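PDB 6RA3: putative dioxygenase (1H-3-hydroxy-4-oxoquinaldine 2,4-dioxygenase) from Mycobacteroides abscessus subsp. abscessus, which cleaves the heterocyclic ring of the Pseudomonas quinolone signal PQS with dioxygen, forming N-octanoylanthranilate and carbon monoxide in the breakdown of this quorum-sensing molecule. Local coordinates for residues A[29-34]-A[180-185]; A[52-57]-A[79-84]; A[73-78]-A[102-107]; A[120-125]-A[189-194]. All blocks are in the same frame, centred on the assembly; numbering follows the deposited sequence.

Contact 1. Residues A[29-34]-A[180-185]; sequences SGWAHD and WARAGR
A32 CB touches W180 at CZ2 and CE2, lying 3.8 Å from W180 CZ2. W180 CB points away from the loop, but with CG beside the backbone N (chi1 -80°) the ring swings back to the methyl group. A32 is the third residue of a type II beta turn, G30 to H33, which is braced by G30 N donating 2.8 Å to H33 NE2 in the imidazole plane. R182 comes next: its aliphatic chain runs across W31 at roughly a right angle, CG 3.7 Å from W31 CZ3, before bending at chi3 to bring the guanidinium to D178 and D68. The loop 29-34 directly follows strand 24-28, where alpha/beta hydrolases usually carry an oxyanion-hole residue, and helix 177-194 belongs to the cap region inserted between strands 116-120 and 209-214. A183 then lies over one face of the W31 indole: its CB is 3.6 Å from W31 CG, and its CA makes a CH-pi contact 4.1 Å from the six-ring centroid of W31, 19° off the normal. The ring of F69 also meets that of W31, and the substrate-binding H97 is close by.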
# COMPACT_ATOMS: atom_id res chain seq x y z
N SER A 29 -4.99 -5.77 -17.31
CA SER A 29 -4.52 -4.52 -17.86
C SER A 29 -3.64 -4.81 -19.08
O SER A 29 -3.39 -5.96 -19.44
CB SER A 29 -3.79 -3.71 -16.79
OG SER A 29 -4.63 -3.41 -15.68
N GLY A 30 -3.21 -3.75 -19.75
CA GLY A 30 -2.27 -3.85 -20.85
C GLY A 30 -0.84 -3.96 -20.33
O GLY A 30 -0.60 -4.18 -19.14
N TRP A 31 0.12 -3.80 -21.25
CA TRP A 31 1.52 -3.91 -20.86
C TRP A 31 1.94 -2.63 -20.18
O TRP A 31 1.54 -1.55 -20.60
CB TRP A 31 2.43 -4.18 -22.07
CG TRP A 31 2.40 -5.56 -22.52
CD1 TRP A 31 1.53 -6.08 -23.41
CD2 TRP A 31 3.24 -6.65 -22.08
NE1 TRP A 31 1.77 -7.41 -23.57
CE2 TRP A 31 2.82 -7.79 -22.77
CE3 TRP A 31 4.31 -6.76 -21.19
CZ2 TRP A 31 3.43 -9.02 -22.61
CZ3 TRP A 31 4.89 -7.99 -21.02
CH2 TRP A 31 4.46 -9.10 -21.73
N ALA A 32 2.73 -2.75 -19.12
CA ALA A 32 3.37 -1.62 -18.45
C ALA A 32 2.43 -0.81 -17.59
O ALA A 32 2.68 0.37 -17.35
CB ALA A 32 4.06 -0.66 -19.43
N HIS A 33 1.34 -1.39 -17.11
CA HIS A 33 0.55 -0.69 -16.12
C HIS A 33 -0.22 -1.74 -15.36
O HIS A 33 -0.18 -2.93 -15.68
CB HIS A 33 -0.33 0.43 -16.74
CG HIS A 33 -1.38 -0.05 -17.68
ND1 HIS A 33 -2.35 0.79 -18.18
CD2 HIS A 33 -1.62 -1.26 -18.24
CE1 HIS A 33 -3.15 0.12 -18.99
NE2 HIS A 33 -2.73 -1.13 -19.05
N ASP A 34 -0.86 -1.30 -14.28
CA ASP A 34 -1.37 -2.25 -13.31
C ASP A 34 -2.87 -2.08 -13.06
O ASP A 34 -3.57 -1.47 -13.87
CB ASP A 34 -0.57 -2.12 -12.00
CG ASP A 34 -0.70 -0.76 -11.36
OD1 ASP A 34 -1.47 0.09 -11.87
OD2 ASP A 34 -0.02 -0.52 -10.33
N TRP A 180 9.22 -2.56 -21.55
CA TRP A 180 8.79 -2.04 -22.85
C TRP A 180 9.36 -2.86 -24.01
O TRP A 180 8.66 -3.12 -24.99
CB TRP A 180 9.19 -0.58 -22.95
CG TRP A 180 8.21 0.24 -22.23
CD1 TRP A 180 8.29 0.70 -20.95
CD2 TRP A 180 6.95 0.69 -22.74
NE1 TRP A 180 7.16 1.41 -20.63
CE2 TRP A 180 6.32 1.42 -21.72
CE3 TRP A 180 6.30 0.54 -23.97
CZ2 TRP A 180 5.07 2.00 -21.88
CZ3 TRP A 180 5.06 1.12 -24.14
CH2 TRP A 180 4.45 1.84 -23.09
N ALA A 181 10.63 -3.27 -23.92
CA ALA A 181 11.17 -4.18 -24.93
C ALA A 181 10.37 -5.48 -24.94
O ALA A 181 10.02 -5.99 -26.02
CB ALA A 181 12.67 -4.45 -24.68
N ARG A 182 10.04 -6.02 -23.78
CA ARG A 182 9.32 -7.30 -23.74
C ARG A 182 7.93 -7.18 -24.36
O ARG A 182 7.47 -8.09 -25.06
CB ARG A 182 9.20 -7.83 -22.31
CG ARG A 182 8.30 -9.06 -22.15
CD ARG A 182 8.37 -9.60 -20.73
NE ARG A 182 9.77 -9.83 -20.36
CZ ARG A 182 10.49 -9.09 -19.53
NH1 ARG A 182 9.96 -8.03 -18.90
NH2 ARG A 182 11.77 -9.41 -19.33
N ALA A 183 7.25 -6.06 -24.08
CA ALA A 183 5.96 -5.80 -24.71
C ALA A 183 6.09 -5.82 -26.22
O ALA A 183 5.30 -6.47 -26.92
CB ALA A 183 5.42 -4.45 -24.24
N GLY A 184 7.10 -5.13 -26.75
CA GLY A 184 7.38 -5.11 -28.17
C GLY A 184 7.45 -6.51 -28.73
O GLY A 184 6.74 -6.82 -29.68
N ARG A 185 8.32 -7.33 -28.16
CA ARG A 185 8.48 -8.72 -28.57
C ARG A 185 7.16 -9.46 -28.57
O ARG A 185 6.83 -10.18 -29.53
CB ARG A 185 9.42 -9.44 -27.61
CG ARG A 185 10.73 -9.83 -28.15
CD ARG A 185 11.82 -9.42 -27.22
NE ARG A 185 11.66 -9.89 -25.85
CZ ARG A 185 12.18 -9.25 -24.80
NH1 ARG A 185 12.84 -8.13 -24.99
NH2 ARG A 185 12.02 -9.71 -23.57

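Contact 2. Residues A[52-57]-A[79-84]; sequences VRVCWR and IGLLDA
V54 and L81 reach toward each other tip to tip, V54 CG2 lying 3.8 Å from L81 CD2. A second, looser pair stands alongside, with V52 CG1 and L82 CD2 4.3 Å apart. All four side chains are buried, and the contact is purely apolar, methyl against methyl. L81 has CG anti to its backbone N (chi1 -173°), which extends the leucine from the helix to the strand; L82 starts from a CB on the flank of the helix and only its branched end turns inward. V52 and V54, two residues apart on the extended strand, both face the helix, while the intervening R53 points away and forms salt bridges to D15 and D39. Further out, V26 of the adjacent strand touches both V54 and L82, T78 packs on V54, and F14 lies against L81, so the packing continues past the two pairs. D83, on the outer side of the helix, is bridged to R113. Strand 51-54 runs between strands 10-17 and 24-28, with backbone bonds from V52 and V54 to the latter. Helix 71-84 packs on one face of these strands as the connecting helix of the beta-alpha-beta crossover from strand 51-54 to strand 90-95, passing over strand 24-28.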
# COMPACT_ATOMS: atom_id res chain seq x y z
N VAL A 52 -12.20 -9.18 -9.31
CA VAL A 52 -10.80 -9.48 -9.01
C VAL A 52 -9.97 -8.73 -10.04
O VAL A 52 -10.05 -9.03 -11.24
CB VAL A 52 -10.51 -10.99 -9.06
CG1 VAL A 52 -8.99 -11.27 -8.94
CG2 VAL A 52 -11.26 -11.75 -8.01
N ARG A 53 -9.21 -7.74 -9.60
CA ARG A 53 -8.31 -7.01 -10.49
C ARG A 53 -6.93 -7.66 -10.41
O ARG A 53 -6.41 -7.89 -9.32
CB ARG A 53 -8.23 -5.53 -10.13
CG ARG A 53 -9.55 -4.80 -10.19
CD ARG A 53 -9.33 -3.31 -10.08
NE ARG A 53 -8.89 -2.98 -8.73
CZ ARG A 53 -8.42 -1.80 -8.35
NH1 ARG A 53 -8.30 -0.80 -9.22
NH2 ARG A 53 -8.07 -1.62 -7.09
N VAL A 54 -6.35 -7.98 -11.57
CA VAL A 54 -5.16 -8.81 -11.64
C VAL A 54 -4.03 -8.03 -12.31
O VAL A 54 -4.23 -7.38 -13.33
CB VAL A 54 -5.41 -10.13 -12.39
CG1 VAL A 54 -4.11 -10.89 -12.55
CG2 VAL A 54 -6.42 -10.97 -11.68
N CYS A 55 -2.85 -8.12 -11.71
CA CYS A 55 -1.63 -7.55 -12.27
C CYS A 55 -0.84 -8.66 -12.95
O CYS A 55 -0.86 -9.80 -12.51
CB CYS A 55 -0.77 -6.92 -11.17
SG CYS A 55 -1.38 -5.41 -10.41
N TRP A 56 -0.17 -8.32 -14.06
CA TRP A 56 0.77 -9.25 -14.67
C TRP A 56 2.01 -9.43 -13.77
O TRP A 56 2.34 -8.56 -12.96
CB TRP A 56 1.22 -8.74 -16.04
CG TRP A 56 0.11 -8.37 -16.95
CD1 TRP A 56 -0.11 -7.14 -17.52
CD2 TRP A 56 -0.94 -9.23 -17.40
NE1 TRP A 56 -1.24 -7.20 -18.30
CE2 TRP A 56 -1.77 -8.46 -18.24
CE3 TRP A 56 -1.26 -10.57 -17.17
CZ2 TRP A 56 -2.90 -9.00 -18.85
CZ3 TRP A 56 -2.39 -11.09 -17.77
CH2 TRP A 56 -3.18 -10.32 -18.62
N ARG A 57 2.66 -10.57 -13.92
CA ARG A 57 3.97 -10.77 -13.31
C ARG A 57 4.89 -9.62 -13.69
O ARG A 57 4.79 -9.05 -14.77
CB ARG A 57 4.55 -12.15 -13.71
CG ARG A 57 5.10 -12.28 -15.13
CD ARG A 57 5.82 -13.60 -15.32
NE ARG A 57 5.03 -14.78 -15.01
CZ ARG A 57 5.50 -16.02 -15.09
NH1 ARG A 57 6.76 -16.23 -15.44
NH2 ARG A 57 4.72 -17.05 -14.81
N ILE A 79 -4.95 -17.67 -14.41
CA ILE A 79 -5.73 -18.86 -14.11
C ILE A 79 -5.31 -19.45 -12.77
O ILE A 79 -6.15 -19.93 -12.00
CB ILE A 79 -5.61 -19.89 -15.24
CG1 ILE A 79 -6.24 -19.35 -16.53
CG2 ILE A 79 -6.25 -21.22 -14.82
CD1 ILE A 79 -6.03 -20.23 -17.75
N GLY A 80 -4.01 -19.50 -12.51
CA GLY A 80 -3.56 -20.08 -11.25
C GLY A 80 -4.04 -19.27 -10.06
O GLY A 80 -4.39 -19.83 -9.01
N LEU A 81 -4.07 -17.95 -10.21
CA LEU A 81 -4.58 -17.07 -9.16
C LEU A 81 -6.07 -17.33 -8.91
O LEU A 81 -6.51 -17.41 -7.76
CB LEU A 81 -4.36 -15.61 -9.54
CG LEU A 81 -4.70 -14.60 -8.44
CD1 LEU A 81 -3.59 -14.58 -7.39
CD2 LEU A 81 -4.92 -13.25 -9.03
N LEU A 82 -6.85 -17.46 -9.97
CA LEU A 82 -8.30 -17.63 -9.81
C LEU A 82 -8.64 -18.97 -9.14
O LEU A 82 -9.53 -19.02 -8.26
CB LEU A 82 -8.97 -17.47 -11.17
CG LEU A 82 -8.76 -16.07 -11.73
CD1 LEU A 82 -9.17 -15.90 -13.23
CD2 LEU A 82 -9.49 -15.00 -10.93
N ASP A 83 -7.96 -20.05 -9.52
CA ASP A 83 -8.08 -21.32 -8.81
C ASP A 83 -7.74 -21.18 -7.34
O ASP A 83 -8.41 -21.76 -6.49
CB ASP A 83 -7.18 -22.37 -9.45
CG ASP A 83 -7.61 -22.75 -10.88
OD1 ASP A 83 -8.68 -22.28 -11.34
OD2 ASP A 83 -6.86 -23.51 -11.53
N ALA A 84 -6.69 -20.42 -7.01
CA ALA A 84 -6.32 -20.22 -5.61
C ALA A 84 -7.39 -19.41 -4.87
O ALA A 84 -7.65 -19.66 -3.69
CB ALA A 84 -4.96 -19.52 -5.51

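Contact 3. Residues A[73-78]-A[102-107]; sequences EMAADT and ALEIAD
I105 sets CG1 beside its backbone N (chi1 -65°) and then extends through chi2 to CD1, so that one branch spans both A75 and T78. In E104, by contrast, CG is anti to N (chi1 179°), which sets it against A75, and the bend at chi2 carries the carboxylate on to R108 and R200. The tightest point is A75 CB to I105 CG1 at 3.5 Å, a little closer than usual for two carbons. E104 CG flanks the same methyl, 3.7 Å from A75 CB. Farther along, I105 crosses T78 at about a right angle, with CD1 3.8 Å from T78 CG2. The T78 hydroxyl is turned back into its own helix: OG1 donates 2.9 Å to M74 O, which T78 N also reaches from the opposite face of the carbonyl plane. This directs the methyl rather than the hydroxyl at I105. The small A75 lets the backbones approach closely, and the short axes pass 8.6 Å apart with a crossing angle of -58°. I105 also rests on F90 of strand 90-95. Helices 71-84 and 99-109 flank that strand in sequence, and the turn that carries the substrate-binding H97 and leads into helix 99-109 occupies the place of the nucleophile elbow in the alpha/beta hydrolase fold.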
# COMPACT_ATOMS: atom_id res chain seq x y z
N GLU A 73 2.40 -17.26 -20.13
CA GLU A 73 2.60 -17.03 -18.70
C GLU A 73 1.51 -16.12 -18.13
O GLU A 73 1.05 -16.33 -17.01
CB GLU A 73 3.99 -16.43 -18.46
CG GLU A 73 5.14 -17.41 -18.57
CD GLU A 73 5.35 -17.92 -20.00
OE1 GLU A 73 5.21 -17.11 -20.95
OE2 GLU A 73 5.64 -19.13 -20.17
N MET A 74 1.12 -15.08 -18.86
CA MET A 74 0.08 -14.19 -18.37
C MET A 74 -1.21 -14.96 -18.10
O MET A 74 -1.87 -14.75 -17.07
CB MET A 74 -0.12 -13.06 -19.37
CG MET A 74 1.02 -12.04 -19.39
SD MET A 74 1.21 -11.20 -20.97
CE MET A 74 0.40 -9.65 -20.66
N ALA A 75 -1.53 -15.92 -18.96
CA ALA A 75 -2.71 -16.76 -18.82
C ALA A 75 -2.53 -17.84 -17.77
O ALA A 75 -3.47 -18.14 -17.02
CB ALA A 75 -3.02 -17.41 -20.17
N ALA A 76 -1.35 -18.46 -17.70
CA ALA A 76 -1.13 -19.47 -16.69
C ALA A 76 -1.17 -18.85 -15.30
O ALA A 76 -1.63 -19.49 -14.36
CB ALA A 76 0.22 -20.17 -16.91
N ASP A 77 -0.67 -17.61 -15.16
CA ASP A 77 -0.63 -16.93 -13.86
C ASP A 77 -2.04 -16.52 -13.42
O ASP A 77 -2.40 -16.68 -12.24
CB ASP A 77 0.22 -15.66 -13.88
CG ASP A 77 1.70 -15.89 -14.15
OD1 ASP A 77 2.37 -14.88 -14.46
OD2 ASP A 77 2.19 -17.03 -14.04
N THR A 78 -2.80 -15.90 -14.33
CA THR A 78 -4.13 -15.42 -14.01
C THR A 78 -5.03 -16.57 -13.65
O THR A 78 -5.79 -16.50 -12.67
CB THR A 78 -4.69 -14.63 -15.19
OG1 THR A 78 -3.87 -13.47 -15.43
CG2 THR A 78 -6.15 -14.18 -14.94
N ALA A 102 -6.36 -12.82 -22.36
CA ALA A 102 -7.78 -13.11 -22.09
C ALA A 102 -8.31 -14.20 -23.03
O ALA A 102 -9.03 -15.11 -22.60
CB ALA A 102 -8.61 -11.83 -22.23
N LEU A 103 -7.94 -14.14 -24.32
CA LEU A 103 -8.42 -15.16 -25.26
C LEU A 103 -7.71 -16.49 -25.02
O LEU A 103 -8.33 -17.56 -25.13
CB LEU A 103 -8.22 -14.66 -26.69
CG LEU A 103 -9.01 -13.37 -26.93
CD1 LEU A 103 -8.61 -12.67 -28.20
CD2 LEU A 103 -10.50 -13.70 -26.96
N GLU A 104 -6.43 -16.45 -24.66
CA GLU A 104 -5.75 -17.68 -24.30
C GLU A 104 -6.42 -18.30 -23.09
O GLU A 104 -6.63 -19.52 -23.05
CB GLU A 104 -4.26 -17.41 -24.03
CG GLU A 104 -3.45 -18.65 -23.62
CD GLU A 104 -3.46 -19.76 -24.68
OE1 GLU A 104 -3.64 -19.43 -25.87
OE2 GLU A 104 -3.29 -20.95 -24.32
N ILE A 105 -6.77 -17.48 -22.09
CA ILE A 105 -7.45 -18.00 -20.90
C ILE A 105 -8.80 -18.60 -21.30
O ILE A 105 -9.20 -19.68 -20.82
CB ILE A 105 -7.62 -16.91 -19.83
CG1 ILE A 105 -6.26 -16.44 -19.29
CG2 ILE A 105 -8.53 -17.41 -18.68
CD1 ILE A 105 -6.29 -15.05 -18.59
N ALA A 106 -9.55 -17.90 -22.15
CA ALA A 106 -10.85 -18.44 -22.58
C ALA A 106 -10.67 -19.79 -23.27
O ALA A 106 -11.47 -20.71 -23.05
CB ALA A 106 -11.55 -17.47 -23.51
N ASP A 107 -9.62 -19.93 -24.07
CA ASP A 107 -9.41 -21.17 -24.81
C ASP A 107 -9.02 -22.31 -23.88
O ASP A 107 -9.40 -23.47 -24.11
CB ASP A 107 -8.33 -20.97 -25.87
CG ASP A 107 -8.23 -22.14 -26.83
OD1 ASP A 107 -9.22 -22.90 -26.96
OD2 ASP A 107 -7.15 -22.30 -27.45

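Contact 4. Residues A[120-125]-A[189-194]; sequences LDLIMT and EAYRTW
Y191, on helix 177-194 in the cap region of the alpha/beta hydrolase fold, meets L122, I123 and T125 in the loop that follows strand 116-120. That loop also supplies D121, whose OD1 is hydrogen-bonded to ND1 of H246, the proton donor and acceptor of the active site. This Asp-His pair resembles the acid and base of a catalytic triad.

The polar part of the contact centres on the phenol: Y191 OH donates to I123 O at 2.9 Å, although the position of that carbonyl oxygen is less certain. I123 O lies at the ring edge, in the ring plane. Y191 carries CG beside its backbone N (chi1 -77°), which points the ring out of the helix at the loop.

Van der Waals contacts gather round the end of the phenol. I123 crosses the tyrosine at about a right angle, its CB 4.2 Å from Y191 CZ, while L122 slides past in the opposite direction and places CD1 3.6 Å from Y191 OH. W100 meets the tyrosine ring edge-to-face, and H97, which binds substrate, is a close neighbour of both L122 and Y191. Farther along the loop backbone, T125 O also approaches the edge of the Y191 ring, near its plane, and comes 3.5 Å from Y191 CE2.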
# COMPACT_ATOMS: atom_id res chain seq x y z
N LEU A 120 -10.94 -4.31 -24.71
CA LEU A 120 -10.94 -2.86 -24.88
C LEU A 120 -9.80 -2.47 -25.82
O LEU A 120 -8.63 -2.69 -25.50
CB LEU A 120 -10.77 -2.15 -23.53
CG LEU A 120 -11.94 -1.96 -22.55
CD1 LEU A 120 -12.91 -3.11 -22.56
CD2 LEU A 120 -11.36 -1.76 -21.16
N ASP A 121 -10.17 -1.93 -27.00
CA ASP A 121 -9.26 -1.19 -27.89
C ASP A 121 -8.06 -2.01 -28.35
O ASP A 121 -6.91 -1.57 -28.26
CB ASP A 121 -8.81 0.11 -27.22
CG ASP A 121 -8.81 1.30 -28.18
OD1 ASP A 121 -7.88 1.43 -29.00
OD2 ASP A 121 -9.76 2.11 -28.11
N LEU A 122 -8.32 -3.22 -28.85
CA LEU A 122 -7.30 -4.12 -29.38
C LEU A 122 -7.37 -4.15 -30.91
O LEU A 122 -8.44 -4.40 -31.48
CB LEU A 122 -7.48 -5.54 -28.82
CG LEU A 122 -6.63 -6.67 -29.39
CD1 LEU A 122 -5.12 -6.39 -29.24
CD2 LEU A 122 -7.00 -7.98 -28.74
N ILE A 123 -6.24 -3.88 -31.58
CA ILE A 123 -6.20 -3.81 -33.04
C ILE A 123 -6.64 -5.14 -33.63
O ILE A 123 -6.00 -6.18 -33.41
CB ILE A 123 -4.78 -3.40 -33.51
CG1 ILE A 123 -4.47 -1.95 -33.12
CG2 ILE A 123 -4.59 -3.57 -35.00
CD1 ILE A 123 -5.40 -0.92 -33.74
N MET A 124 -7.76 -5.13 -34.36
CA MET A 124 -8.33 -6.38 -34.84
C MET A 124 -7.86 -6.75 -36.25
O MET A 124 -7.97 -7.92 -36.64
CB MET A 124 -9.86 -6.29 -34.80
CG MET A 124 -10.44 -6.36 -33.37
SD MET A 124 -10.29 -8.02 -32.65
CE MET A 124 -10.62 -7.61 -30.92
N THR A 125 -7.33 -5.79 -37.00
CA THR A 125 -6.65 -6.05 -38.26
C THR A 125 -5.31 -6.76 -38.02
O THR A 125 -4.87 -6.90 -36.88
CB THR A 125 -6.39 -4.73 -39.00
OG1 THR A 125 -5.57 -3.87 -38.19
CG2 THR A 125 -7.69 -4.00 -39.31
N GLU A 189 5.16 -10.64 -31.78
CA GLU A 189 5.08 -12.08 -32.04
C GLU A 189 3.63 -12.54 -32.15
O GLU A 189 3.32 -13.46 -32.93
CB GLU A 189 5.80 -12.87 -30.96
CG GLU A 189 5.75 -14.39 -31.12
CD GLU A 189 6.06 -15.13 -29.83
OE1 GLU A 189 6.54 -14.47 -28.86
OE2 GLU A 189 5.84 -16.36 -29.77
N ALA A 190 2.73 -11.96 -31.35
CA ALA A 190 1.33 -12.38 -31.37
C ALA A 190 0.72 -12.14 -32.75
O ALA A 190 0.03 -13.00 -33.30
CB ALA A 190 0.56 -11.65 -30.27
N TYR A 191 1.00 -10.98 -33.35
CA TYR A 191 0.46 -10.70 -34.68
C TYR A 191 1.15 -11.52 -35.76
O TYR A 191 0.52 -11.82 -36.79
CB TYR A 191 0.59 -9.22 -35.00
CG TYR A 191 -0.45 -8.37 -34.31
CD1 TYR A 191 -0.18 -7.79 -33.08
CD2 TYR A 191 -1.70 -8.17 -34.88
CE1 TYR A 191 -1.13 -7.00 -32.43
CE2 TYR A 191 -2.66 -7.38 -34.25
CZ TYR A 191 -2.36 -6.81 -33.01
OH TYR A 191 -3.28 -6.02 -32.35
N ARG A 192 2.42 -11.90 -35.57
CA ARG A 192 3.09 -12.76 -36.53
C ARG A 192 2.58 -14.20 -36.47
O ARG A 192 2.60 -14.91 -37.47
CB ARG A 192 4.61 -12.79 -36.29
CG ARG A 192 5.33 -11.51 -36.61
CD ARG A 192 6.84 -11.75 -36.68
NE ARG A 192 7.27 -12.94 -35.96
CZ ARG A 192 7.81 -12.95 -34.74
NH1 ARG A 192 8.01 -11.81 -34.08
NH2 ARG A 192 8.17 -14.10 -34.20
N THR A 193 2.18 -14.65 -35.29
CA THR A 193 1.72 -16.03 -35.11
C THR A 193 0.31 -16.21 -35.65
O THR A 193 0.05 -17.12 -36.45
CB THR A 193 1.76 -16.38 -33.63
OG1 THR A 193 3.07 -16.11 -33.12
CG2 THR A 193 1.37 -17.87 -33.38
N TRP A 194 -0.60 -15.35 -35.22
CA TRP A 194 -2.03 -15.51 -35.44
C TRP A 194 -2.53 -14.72 -36.64
O TRP A 194 -3.61 -15.04 -37.16
CB TRP A 194 -2.82 -15.05 -34.20
CG TRP A 194 -2.59 -15.92 -33.05
CD1 TRP A 194 -1.83 -15.64 -31.96
CD2 TRP A 194 -3.10 -17.24 -32.88
NE1 TRP A 194 -1.83 -16.71 -31.11
CE2 TRP A 194 -2.61 -17.70 -31.64
CE3 TRP A 194 -3.95 -18.06 -33.63
CZ2 TRP A 194 -2.93 -18.98 -31.14
CZ3 TRP A 194 -4.26 -19.34 -33.13
CH2 TRP A 194 -3.75 -19.77 -31.89

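How the contacts relate
Contacts 1 and 4 share helix 177-194 and have centres about 14 Å apart; the side chain of W31 comes within about 4 Å, and that of Y191 about 3 Å, of the side chain of the substrate-binding H97. In contact 4 the I123 side chain is also about 6 Å from that of H246. Contacts 2 and 3 share helix 71-84, with centres about 10 Å apart, and are joined by the salt bridge R57 NH2 to D77 OD2, 2.6 Å. W56 links contact 2 to contact 1 through a probable hydrogen bond, NE1 to S29 O, 2.7 Å, while in contact 3 M74 SD packs 3.5 Å from W31 CZ2. Contacts 2 and 4 lie on opposite sides of the chain's centre.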